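Local structure of nigerythrin (Desulfovibrio vulgaris subsp. vulgaris, 1YUZ) at residues 38-43 and 116-121; 74-79 and 147-152. The protein shows NADH peroxidase activity in vitro and carries a ferritin-like diiron centre and a rubredoxin-like iron centre in each subunit of a homodimer. All coordinates share one frame; numbering follows the deposited sequence. Where two conformers were deposited one is given.

Contact 1: 38-43 and 116-121; sequences AGETGA and IYETSD. With FE (Fe (III) ion), chain F.
Helical segments 38-43 and 116-121 approach each other across an iron(III) ion, and the second segment has a wider pi-type turn at 118-121, beginning at its iron ligand Glu118. No hydrogen bond joins the two segments. The link is the metal itself, bound by Glu40 from 38-43 and by Glu118 from 116-121. Glu40 is bidentate. Glu40 OE1 lies 2.1 Å and Glu40 OE2 2.3 Å from the iron. The chain of Glu40 is bent at chi2 (-67°), which turns both oxygens to the metal. Glu118 reaches out with an extended chain (chi2 -176°) and binds through one oxygen, OE1, at 2.1 Å from the iron. Glu118 OE2 stays 3.3 Å from the iron. The two carboxylate planes stand 70° apart, so the groups meet at a steep angle rather than flat against each other. Glu40 OE1 and Glu118 OE1 come within 3.1 Å of each other. The shared cation probably offsets the repulsion between these two acids. Water 1 takes a further position, 2.0 Å from the iron, and Glu73 and Glu149 complete the site. Glu40 OE2 also has a hydrogen bond with Tyr123, a second-shell residue that helps to fix this carboxylate. Ala43 adds a light contact, with its CB 4.3 Å from Glu118 OE2. The contact joins helix 29-56 to helix 104-132 in the ferritin-like four-helix bundle. Helix 60-87 packs against Glu40 and Ala43, helix 136-161 touches Ile116 and Thr119, and Ile109 of the second subunit packs on Ser120.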
loop_
_atom_site.group_PDB
_atom_site.type_symbol
_atom_site.label_atom_id
_atom_site.label_comp_id
_atom_site.label_asym_id
_atom_site.label_seq_id
_atom_site.Cartn_x
_atom_site.Cartn_y
_atom_site.Cartn_z
ATOM N N ALA B 38 -22.486 -3.574 1.655
ATOM C CA ALA B 38 -22.244 -4.981 1.350
ATOM C C ALA B 38 -20.743 -5.250 1.324
ATOM O O ALA B 38 -20.264 -6.216 1.920
ATOM C CB ALA B 38 -22.866 -5.344 0.006
ATOM N N GLY B 39 -20.008 -4.383 0.637
ATOM C CA GLY B 39 -18.569 -4.542 0.549
ATOM C C GLY B 39 -17.884 -4.448 1.899
ATOM O O GLY B 39 -16.984 -5.231 2.200
ATOM N N GLU B 40 -18.309 -3.494 2.718
ATOM C CA GLU B 40 -17.714 -3.317 4.036
ATOM C C GLU B 40 -18.063 -4.464 4.968
ATOM O O GLU B 40 -17.289 -4.802 5.859
ATOM C CB GLU B 40 -18.159 -1.984 4.636
ATOM C CG GLU B 40 -17.713 -0.779 3.807
ATOM C CD GLU B 40 -16.201 -0.578 3.804
ATOM O OE1 GLU B 40 -15.445 -1.578 3.780
ATOM O OE2 GLU B 40 -15.766 0.588 3.818
ATOM N N THR B 41 -19.229 -5.064 4.760
ATOM C CA THR B 41 -19.641 -6.190 5.579
ATOM C C THR B 41 -18.687 -7.338 5.261
ATOM O O THR B 41 -18.273 -8.079 6.147
ATOM C CB THR B 41 -21.101 -6.573 5.275
ATOM O OG1 THR B 41 -21.946 -5.451 5.566
ATOM C CG2 THR B 41 -21.542 -7.749 6.131
ATOM N N GLY B 42 -18.322 -7.462 3.989
ATOM C CA GLY B 42 -17.386 -8.497 3.594
ATOM C C GLY B 42 -16.005 -8.191 4.153
ATOM O O GLY B 42 -15.306 -9.081 4.631
ATOM N N ALA B 43 -15.606 -6.922 4.097
ATOM C CA ALA B 43 -14.305 -6.510 4.612
ATOM C C ALA B 43 -14.205 -6.796 6.105
ATOM O O ALA B 43 -13.176 -7.262 6.593
ATOM C CB ALA B 43 -14.082 -5.025 4.349
ATOM N N ILE B 116 -6.826 -0.357 -1.189
ATOM C CA ILE B 116 -6.468 0.459 -2.339
ATOM C C ILE B 116 -7.635 0.520 -3.325
ATOM O O ILE B 116 -7.941 1.583 -3.862
ATOM C CB ILE B 116 -5.202 -0.099 -3.017
ATOM C CG1 ILE B 116 -3.993 0.150 -2.111
ATOM C CG2 ILE B 116 -4.993 0.550 -4.373
ATOM C CD1 ILE B 116 -2.731 -0.569 -2.557
ATOM N N TYR B 117 -8.296 -0.610 -3.549
ATOM C CA TYR B 117 -9.438 -0.628 -4.451
ATOM C C TYR B 117 -10.521 0.306 -3.923
ATOM O O TYR B 117 -11.108 1.081 -4.676
ATOM C CB TYR B 117 -10.001 -2.049 -4.586
ATOM C CG TYR B 117 -11.419 -2.074 -5.112
ATOM C CD1 TYR B 117 -12.497 -2.291 -4.256
ATOM C CD2 TYR B 117 -11.687 -1.798 -6.455
ATOM C CE1 TYR B 117 -13.807 -2.222 -4.718
ATOM C CE2 TYR B 117 -12.994 -1.726 -6.925
ATOM C CZ TYR B 117 -14.050 -1.936 -6.051
ATOM O OH TYR B 117 -15.350 -1.836 -6.502
ATOM N N GLU B 118 -10.780 0.246 -2.623
ATOM C CA GLU B 118 -11.813 1.093 -2.046
ATOM C C GLU B 118 -11.481 2.581 -2.073
ATOM O O GLU B 118 -12.344 3.407 -2.373
ATOM C CB GLU B 118 -12.121 0.647 -0.611
ATOM C CG GLU B 118 -12.627 -0.789 -0.537
ATOM C CD GLU B 118 -13.038 -1.214 0.862
ATOM O OE1 GLU B 118 -13.581 -0.380 1.614
ATOM O OE2 GLU B 118 -12.821 -2.393 1.210
ATOM N N THR B 119 -10.230 2.925 -1.793
ATOM C CA THR B 119 -9.838 4.326 -1.755
ATOM C C THR B 119 -9.602 4.979 -3.112
ATOM O O THR B 119 -9.781 6.187 -3.248
ATOM C CB THR B 119 -8.564 4.518 -0.890
ATOM O OG1 THR B 119 -8.515 5.862 -0.407
ATOM C CG2 THR B 119 -7.303 4.258 -1.707
ATOM N N SER B 120 -9.225 4.191 -4.115
ATOM C CA SER B 120 -8.918 4.746 -5.431
ATOM C C SER B 120 -9.894 4.386 -6.535
ATOM O O SER B 120 -9.803 4.919 -7.641
ATOM C CB SER B 120 -7.525 4.287 -5.868
ATOM O OG SER B 120 -7.532 2.901 -6.170
ATOM N N ASP B 121 -10.819 3.483 -6.245
ATOM C CA ASP B 121 -11.769 3.045 -7.251
ATOM C C ASP B 121 -13.210 3.157 -6.773
ATOM O O ASP B 121 -13.943 4.043 -7.204
ATOM C CB ASP B 121 -11.453 1.596 -7.641
ATOM C CG ASP B 121 -12.262 1.110 -8.823
ATOM O OD1 ASP B 121 -13.421 1.545 -8.975
ATOM O OD2 ASP B 121 -11.742 0.271 -9.588
HETATM FE FE FE F . -13.687 -0.459 3.694
HETATM O O HOH W 1 -11.889 -1.240 3.797
#

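Contact 2: 74-79 and 147-152. With FE2 (Fe (II) ion), chain G; FE (Fe (III) ion), chain F.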
loop_
_atom_site.group_PDB
_atom_site.type_symbol
_atom_site.label_atom_id
_atom_site.label_comp_id
_atom_site.label_asym_id
_atom_site.label_seq_id
_atom_site.Cartn_x
_atom_site.Cartn_y
_atom_site.Cartn_z
ATOM N N LEU B 74 -16.776 -1.221 10.437
ATOM C CA LEU B 74 -18.086 -1.235 11.078
ATOM C C LEU B 74 -18.588 0.201 11.240
ATOM O O LEU B 74 -19.789 0.460 11.168
ATOM C CB LEU B 74 -18.004 -1.933 12.436
ATOM C CG LEU B 74 -19.349 -2.245 13.095
ATOM C CD1 LEU B 74 -20.209 -3.082 12.148
ATOM C CD2 LEU B 74 -19.112 -2.983 14.402
ATOM N N ILE B 75 -17.662 1.130 11.462
ATOM C CA ILE B 75 -18.006 2.539 11.592
ATOM C C ILE B 75 -18.500 3.014 10.226
ATOM O O ILE B 75 -19.477 3.752 10.137
ATOM C CB ILE B 75 -16.781 3.377 12.045
ATOM C CG1 ILE B 75 -16.474 3.066 13.512
ATOM C CG2 ILE B 75 -17.051 4.872 11.848
ATOM C CD1 ILE B 75 -15.223 3.727 14.035
ATOM N N HIS B 76 -17.831 2.581 9.160
ATOM C CA HIS B 76 -18.236 2.957 7.809
ATOM C C HIS B 76 -19.647 2.447 7.539
ATOM O O HIS B 76 -20.489 3.172 7.014
ATOM C CB HIS B 76 -17.261 2.374 6.786
ATOM C CG HIS B 76 -15.886 2.958 6.872
ATOM N ND1 HIS B 76 -14.803 2.417 6.216
ATOM C CD2 HIS B 76 -15.418 4.034 7.547
ATOM C CE1 HIS B 76 -13.726 3.133 6.486
ATOM N NE2 HIS B 76 -14.072 4.119 7.292
ATOM N N ILE B 77 -19.902 1.196 7.898
ATOM C CA ILE B 77 -21.224 0.619 7.701
ATOM C C ILE B 77 -22.267 1.451 8.440
ATOM O O ILE B 77 -23.337 1.738 7.901
ATOM C CB ILE B 77 -21.273 -0.833 8.204
ATOM C CG1 ILE B 77 -20.428 -1.716 7.284
ATOM C CG2 ILE B 77 -22.718 -1.319 8.265
ATOM C CD1 ILE B 77 -20.189 -3.103 7.813
ATOM N N GLY B 78 -21.950 1.841 9.671
ATOM C CA GLY B 78 -22.877 2.642 10.453
ATOM C C GLY B 78 -23.212 3.956 9.774
ATOM O O GLY B 78 -24.374 4.359 9.733
ATOM N N LEU B 79 -22.197 4.628 9.241
ATOM C CA LEU B 79 -22.407 5.903 8.565
ATOM C C LEU B 79 -23.263 5.734 7.318
ATOM O O LEU B 79 -24.162 6.531 7.058
ATOM C CB LEU B 79 -21.065 6.523 8.172
ATOM C CG LEU B 79 -20.138 6.951 9.312
ATOM C CD1 LEU B 79 -18.811 7.411 8.733
ATOM C CD2 LEU B 79 -20.790 8.063 10.123
ATOM N N LEU B 147 -11.160 8.276 2.818
ATOM C CA LEU B 147 -9.945 8.770 3.455
ATOM C C LEU B 147 -9.340 7.758 4.416
ATOM O O LEU B 147 -8.120 7.619 4.495
ATOM C CB LEU B 147 -10.238 10.071 4.197
ATOM C CG LEU B 147 -10.538 11.259 3.280
ATOM C CD1 LEU B 147 -11.128 12.394 4.096
ATOM C CD2 LEU B 147 -9.274 11.697 2.564
ATOM N N ALA B 148 -10.190 7.052 5.149
ATOM C CA ALA B 148 -9.694 6.064 6.091
ATOM C C ALA B 148 -9.098 4.864 5.365
ATOM O O ALA B 148 -8.119 4.286 5.827
ATOM C CB ALA B 148 -10.817 5.611 7.014
ATOM N N GLU B 149 -9.664 4.497 4.219
ATOM C CA GLU B 149 -9.171 3.328 3.495
ATOM C C GLU B 149 -7.720 3.456 3.056
ATOM O O GLU B 149 -6.967 2.489 3.121
ATOM C CB GLU B 149 -10.050 3.033 2.275
ATOM C CG GLU B 149 -11.556 3.045 2.548
ATOM C CD GLU B 149 -12.024 1.991 3.539
ATOM O OE1 GLU B 149 -11.299 1.687 4.511
ATOM O OE2 GLU B 149 -13.149 1.480 3.356
ATOM N N SER B 150 -7.310 4.638 2.607
ATOM C CA SER B 150 -5.925 4.772 2.191
ATOM C C SER B 150 -5.001 4.713 3.410
ATOM O O SER B 150 -3.853 4.295 3.300
ATOM C CB SER B 150 -5.720 6.056 1.383
ATOM O OG SER B 150 -6.164 7.199 2.082
ATOM N N VAL B 151 -5.502 5.126 4.571
ATOM C CA VAL B 151 -4.710 5.047 5.796
ATOM C C VAL B 151 -4.580 3.564 6.148
ATOM O O VAL B 151 -3.511 3.099 6.537
ATOM C CB VAL B 151 -5.386 5.814 6.956
ATOM C CG1 VAL B 151 -4.756 5.428 8.289
ATOM C CG2 VAL B 151 -5.239 7.311 6.735
ATOM N N HIS B 152 -5.666 2.815 5.993
ATOM C CA HIS B 152 -5.639 1.383 6.276
ATOM C C HIS B 152 -4.630 0.693 5.366
ATOM O O HIS B 152 -3.897 -0.201 5.794
ATOM C CB HIS B 152 -7.016 0.768 6.038
ATOM C CG HIS B 152 -8.077 1.290 6.954
ATOM N ND1 HIS B 152 -9.418 1.059 6.741
ATOM C CD2 HIS B 152 -7.995 2.020 8.091
ATOM C CE1 HIS B 152 -10.118 1.626 7.707
ATOM N NE2 HIS B 152 -9.278 2.216 8.539
HETATM FE FE FE2 G . -10.605 -0.052 5.230
HETATM FE FE FE F . -13.687 -0.459 3.694
HETATM O O HOH W 1 -11.889 -1.240 3.797
#
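His76 meets Glu149 and Ala148 beside the diiron centre. Glu149 bridges the two metals: its OE1 is 2.0 Å from the iron(II) ion and its OE2 2.0 Å from the iron(III) ion. The chain of Glu149 bends at chi2 (-62°), which brings one carboxylate oxygen to each metal. His152 ND1 binds the iron(II) ion at 2.2 Å. Water 1 lies between the two ions, 2.3 Å from iron(II) and 2.0 Å from iron(III). Glu73 and Glu115 supply the remaining protein ligands of iron(II). In this partially reduced state His76 is not a ligand. Its ring stands at 87° to the Glu149 carboxylate, with Glu149 OE1 at the ring edge and in its plane. His76 ND1 has a hydrogen bond with Glu40 OE2, which ties the ring to a ligand of iron(III). The CB of Ala148 touches the ring edge 3.6 Å from His76 NE2. Such a cluster of glutamates and histidines on four helices is the diiron site of the ferritin-like fold. In rubrerythrins one iron moves on reduction from a glutamate to a histidine; His76, close to the iron(III) ion but unbound, is probably that histidine here. The helical segments 74-79 and 147-152 run nearly antiparallel, at 169°, with a closest axis approach of 12.2 Å. That width is left to side chains and metals. Further out, His152 NE2 is hydrogen-bonded to Gly178 O, in the rubredoxin-like part of the chain. On the far side of helix 136-161, Ser150 OG is hydrogen-bonded to Asn161 of the second subunit.

How the contacts relate
From the N terminus the chain enters helix 29-56, which gives the first half of contact 1, and then helix 60-87, which gives the first half of contact 2. Helix 104-132 returns to 38-43 and closes contact 1 over 72 intervening residues. Helix 136-161 then returns to 74-79 and closes contact 2 over 67. The segments alternate along the chain, so the two loops cross. Each contact pairs two helices that do not follow each other directly. Between them they involve all four helices of the bundle, and the shared iron(III) ion and water 1 join the two pairs. They also meet where Thr119 packs on Ser150 and Glu40 on Ile77.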